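Local coordinates for protein KLLA0E03807p (Kluyveromyces lactis, PDB 3SQI) that binds DNA through this domain of Ndc10, a protein that serves as a platform for inner kinetochore assembly in budding yeast, at residues F191-F195 against Q387-L391; I199-V204 against L341-L345. One frame throughout, in Å; residues are numbered along the deposited sequence.

Interaction 1: residues F191-F195 against Q387-L391; sequences FQSPF and QEHLL
Q387 lays its amide against the rim of the F195 ring. OE1 sits at the ring edge, close to its plane, 3.1 Å from CD2 and 3.4 Å from CE2 of F195. Amide and ring are nearly coplanar, 24° apart, a placing in which a carbonyl oxygen would probably be tolerated by the C-H edge. The bend in the glutamine chain at chi2 (-83°) turns the amide back across the ring edge, and its other end, NE2, lies 3.5 Å from the backbone O of Q192. The same residue, F195, touches L390: CD1 of L390 is 3.7 Å from CD2 and 4.0 Å from CB of F195. With CG of L390 opposite the backbone N (chi1 -157°), the leucine reaches out from the first turn of the short helix 388-391. Q387 itself is the N-cap of that helix, and its O accepts a hydrogen bond from the N of L391. The contact thus sets the last modelled helix, 388-391, on the loop that links strand 185-187 to helix 198-210, inside a mainly helical domain probably related to the tyrosine recombinases. Elsewhere, F195 packs edge-to-face with W118 and against L351 and L352 of helix 332-355, while its backbone O receives hydrogen bonds from W118 NE1 and Q144 NE2. S193, only lightly touched by L390, has its OG hydrogen-bonded to T196 OG1.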
# COMPACT_ATOMS: atom_id res chain seq x y z
N PHE A 191 -11.39 -0.70 -3.83
CA PHE A 191 -12.64 -1.34 -4.22
C PHE A 191 -13.05 -0.84 -5.59
O PHE A 191 -13.94 -1.41 -6.23
CB PHE A 191 -13.75 -1.04 -3.19
CG PHE A 191 -13.45 -1.55 -1.80
CD1 PHE A 191 -13.57 -2.89 -1.50
CD2 PHE A 191 -13.05 -0.67 -0.80
CE1 PHE A 191 -13.30 -3.36 -0.22
CE2 PHE A 191 -12.77 -1.13 0.48
CZ PHE A 191 -12.90 -2.48 0.77
N GLN A 192 -12.39 0.21 -6.05
CA GLN A 192 -12.66 0.76 -7.37
C GLN A 192 -11.98 -0.09 -8.44
O GLN A 192 -12.48 -0.20 -9.56
CB GLN A 192 -12.15 2.21 -7.45
CG GLN A 192 -12.88 3.18 -6.54
CD GLN A 192 -14.21 3.63 -7.11
OE1 GLN A 192 -14.33 3.83 -8.32
NE2 GLN A 192 -15.20 3.79 -6.25
N SER A 193 -10.85 -0.68 -8.09
CA SER A 193 -10.05 -1.47 -9.02
C SER A 193 -9.45 -2.69 -8.31
O SER A 193 -8.26 -2.73 -8.00
CB SER A 193 -8.94 -0.61 -9.63
OG SER A 193 -8.31 -1.26 -10.72
N PRO A 194 -10.29 -3.70 -8.05
CA PRO A 194 -9.88 -4.90 -7.31
C PRO A 194 -8.60 -5.54 -7.85
O PRO A 194 -7.75 -5.98 -7.08
CB PRO A 194 -11.06 -5.84 -7.49
CG PRO A 194 -12.24 -4.93 -7.65
CD PRO A 194 -11.72 -3.71 -8.39
N PHE A 195 -8.47 -5.57 -9.17
CA PHE A 195 -7.35 -6.28 -9.78
C PHE A 195 -6.03 -5.64 -9.41
O PHE A 195 -5.07 -6.33 -9.06
CB PHE A 195 -7.52 -6.35 -11.29
CG PHE A 195 -8.75 -7.10 -11.70
CD1 PHE A 195 -8.77 -8.49 -11.65
CD2 PHE A 195 -9.89 -6.43 -12.11
CE1 PHE A 195 -9.91 -9.19 -12.02
CE2 PHE A 195 -11.03 -7.13 -12.48
CZ PHE A 195 -11.04 -8.51 -12.44
N GLN A 387 -14.49 -1.91 -16.14
CA GLN A 387 -13.18 -2.55 -16.25
C GLN A 387 -12.75 -2.83 -17.70
O GLN A 387 -11.71 -3.46 -17.93
CB GLN A 387 -13.12 -3.83 -15.41
CG GLN A 387 -13.59 -3.65 -13.96
CD GLN A 387 -12.51 -3.11 -13.02
OE1 GLN A 387 -11.59 -3.83 -12.63
NE2 GLN A 387 -12.64 -1.85 -12.63
N GLU A 388 -13.54 -2.37 -18.67
CA GLU A 388 -13.17 -2.52 -20.07
C GLU A 388 -11.71 -2.17 -20.28
O GLU A 388 -10.87 -3.03 -20.55
CB GLU A 388 -14.02 -1.58 -20.93
CG GLU A 388 -15.00 -2.27 -21.84
CD GLU A 388 -16.12 -2.95 -21.08
OE1 GLU A 388 -16.21 -2.73 -19.85
OE2 GLU A 388 -16.90 -3.70 -21.70
N HIS A 389 -11.42 -0.88 -20.12
CA HIS A 389 -10.11 -0.32 -20.43
C HIS A 389 -9.00 -1.16 -19.83
O HIS A 389 -8.01 -1.47 -20.49
CB HIS A 389 -10.04 1.12 -19.93
CG HIS A 389 -11.31 1.89 -20.13
ND1 HIS A 389 -12.42 1.73 -19.32
CD2 HIS A 389 -11.66 2.81 -21.06
CE1 HIS A 389 -13.39 2.52 -19.74
NE2 HIS A 389 -12.96 3.19 -20.80
N LEU A 390 -9.18 -1.53 -18.57
CA LEU A 390 -8.23 -2.42 -17.90
C LEU A 390 -8.02 -3.68 -18.75
O LEU A 390 -6.88 -4.01 -19.10
CB LEU A 390 -8.76 -2.79 -16.51
CG LEU A 390 -7.75 -3.25 -15.45
CD1 LEU A 390 -8.46 -3.70 -14.18
CD2 LEU A 390 -6.88 -4.38 -15.99
N LEU A 391 -9.11 -4.36 -19.08
CA LEU A 391 -9.04 -5.59 -19.88
C LEU A 391 -8.33 -5.40 -21.22
O LEU A 391 -7.66 -6.32 -21.70
CB LEU A 391 -10.43 -6.17 -20.11
CG LEU A 391 -11.19 -6.74 -18.91
CD1 LEU A 391 -12.58 -7.16 -19.33
CD2 LEU A 391 -10.44 -7.90 -18.28

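Interaction 2: residues I199-V204 against L341-L345; sequences IFTMAV and LNSVL
A203 and L341 mark the nearest approach of segments 199-204 and 341-345, parts of helices 198-210 and 332-355; their CA atoms are 5.1 Å apart, and the methyl of A203 sits over the backbone O of L341. Two leucines one turn apart on helix 332-355 straddle this alanine. L345, with CG swung away from its own N (chi1 -169°), sends CD1 in between A203 and V204, 3.5 Å from CB of A203 and equally far from CG2 of V204; the leucine and valine side chains cross at about a right angle. On the far side of the alanine, CD2 of L341 is met by CE of M202 at 3.4 Å; the methionine chain, bent at chi3 (33°), brings CE round, again nearly perpendicular to the leucine. I199 adds CG2, which lies 3.7 Å from CD2 of L341 and 3.8 Å from CG2 of V344. The other methyl of V344, CG1, rests against CA and CB of F200. The F200 ring runs past this point to L345, whose backbone O lies at the ring edge, 3.9 Å from CE2 of F200, while CG2 of V204 stands over the rim of one ring face. W118 also meets this ring. Cutting F200 back to an alanine would spare its CB contact with V344, but the loss of the ring is likely to open a gap beside the backbone of L345 and to take from W118 one of its aromatic neighbours. Helix 133-149 touches helix 198-210 through M202 and V204. The two segments' axes approach to 8.5 Å at a crossing angle of -102°, a nearly orthogonal helix-helix packing of apolar side chains in the buried core of this DNA-binding domain.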
# COMPACT_ATOMS: atom_id res chain seq x y z
N ILE A 199 -4.44 -6.06 -1.73
CA ILE A 199 -5.07 -6.79 -0.64
C ILE A 199 -6.01 -7.87 -1.17
O ILE A 199 -6.07 -8.96 -0.62
CB ILE A 199 -5.85 -5.85 0.28
CG1 ILE A 199 -4.90 -4.82 0.89
CG2 ILE A 199 -6.57 -6.64 1.37
CD1 ILE A 199 -5.63 -3.69 1.58
N PHE A 200 -6.76 -7.55 -2.22
CA PHE A 200 -7.58 -8.53 -2.90
C PHE A 200 -6.66 -9.63 -3.40
O PHE A 200 -6.91 -10.83 -3.21
CB PHE A 200 -8.27 -7.86 -4.08
CG PHE A 200 -9.08 -8.80 -4.91
CD1 PHE A 200 -8.88 -8.88 -6.28
CD2 PHE A 200 -10.05 -9.59 -4.34
CE1 PHE A 200 -9.63 -9.74 -7.05
CE2 PHE A 200 -10.80 -10.45 -5.11
CZ PHE A 200 -10.59 -10.53 -6.46
N THR A 201 -5.59 -9.20 -4.04
CA THR A 201 -4.55 -10.10 -4.49
C THR A 201 -4.12 -11.01 -3.35
O THR A 201 -4.08 -12.23 -3.50
CB THR A 201 -3.33 -9.31 -4.99
OG1 THR A 201 -3.70 -8.54 -6.15
CG2 THR A 201 -2.16 -10.24 -5.33
N MET A 202 -3.83 -10.41 -2.21
CA MET A 202 -3.34 -11.17 -1.08
C MET A 202 -4.41 -12.12 -0.54
O MET A 202 -4.09 -13.16 0.06
CB MET A 202 -2.88 -10.24 0.03
CG MET A 202 -2.33 -10.97 1.23
SD MET A 202 -2.02 -9.81 2.56
CE MET A 202 -3.33 -8.63 2.25
N ALA A 203 -5.67 -11.77 -0.74
CA ALA A 203 -6.77 -12.57 -0.25
C ALA A 203 -6.87 -13.83 -1.09
O ALA A 203 -6.88 -14.94 -0.55
CB ALA A 203 -8.08 -11.79 -0.30
N VAL A 204 -6.93 -13.67 -2.41
CA VAL A 204 -6.96 -14.85 -3.26
C VAL A 204 -5.74 -15.70 -2.99
O VAL A 204 -5.84 -16.90 -2.69
CB VAL A 204 -7.00 -14.50 -4.76
CG1 VAL A 204 -6.89 -15.77 -5.58
CG2 VAL A 204 -8.28 -13.77 -5.12
N LEU A 341 -9.29 -9.60 4.94
CA LEU A 341 -9.08 -10.37 3.73
C LEU A 341 -10.40 -10.99 3.26
O LEU A 341 -10.73 -10.97 2.07
CB LEU A 341 -8.04 -11.47 3.96
CG LEU A 341 -6.59 -11.01 4.04
CD1 LEU A 341 -5.65 -12.22 3.93
CD2 LEU A 341 -6.33 -10.03 2.92
N ASN A 342 -11.17 -11.53 4.19
CA ASN A 342 -12.44 -12.13 3.83
C ASN A 342 -13.36 -11.12 3.16
O ASN A 342 -13.92 -11.40 2.11
CB ASN A 342 -13.15 -12.74 5.04
CG ASN A 342 -14.40 -13.47 4.65
OD1 ASN A 342 -14.38 -14.29 3.73
ND2 ASN A 342 -15.50 -13.18 5.33
N SER A 343 -13.51 -9.94 3.76
CA SER A 343 -14.40 -8.93 3.19
C SER A 343 -13.95 -8.45 1.81
O SER A 343 -14.77 -8.31 0.90
CB SER A 343 -14.56 -7.75 4.15
OG SER A 343 -15.41 -8.11 5.23
N VAL A 344 -12.65 -8.22 1.62
CA VAL A 344 -12.20 -7.80 0.29
C VAL A 344 -12.46 -8.90 -0.73
O VAL A 344 -13.04 -8.67 -1.80
CB VAL A 344 -10.72 -7.42 0.25
CG1 VAL A 344 -10.39 -6.76 -1.08
CG2 VAL A 344 -10.39 -6.48 1.39
N LEU A 345 -12.04 -10.11 -0.37
CA LEU A 345 -12.16 -11.26 -1.26
C LEU A 345 -13.60 -11.43 -1.69
O LEU A 345 -13.91 -11.42 -2.88
CB LEU A 345 -11.70 -12.53 -0.54
CG LEU A 345 -11.52 -13.79 -1.40
CD1 LEU A 345 -10.23 -13.70 -2.21
CD2 LEU A 345 -11.53 -15.04 -0.52

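How the interactions relate
Along the chain, the loop 191-195 comes first and runs almost directly into helix 198-210, the first partner of interaction 2. That helix finds its mate in helix 332-355, closing a loop of 136 residues. Only after a further 41 residues does the chain reach 387-391 and close the wider loop of interaction 1, so interaction 2 is nested inside it. The two touch where O of P194 lies 3.2 Å from CD1 of F200. Helix 332-355 also links them, packing with L341-L345 against helix 198-210 and farther along, through S348, L351 and L352, against P194 and F195. Together they tie the 191-204 region to helix 332-355 and to the last modelled helix, 388-391.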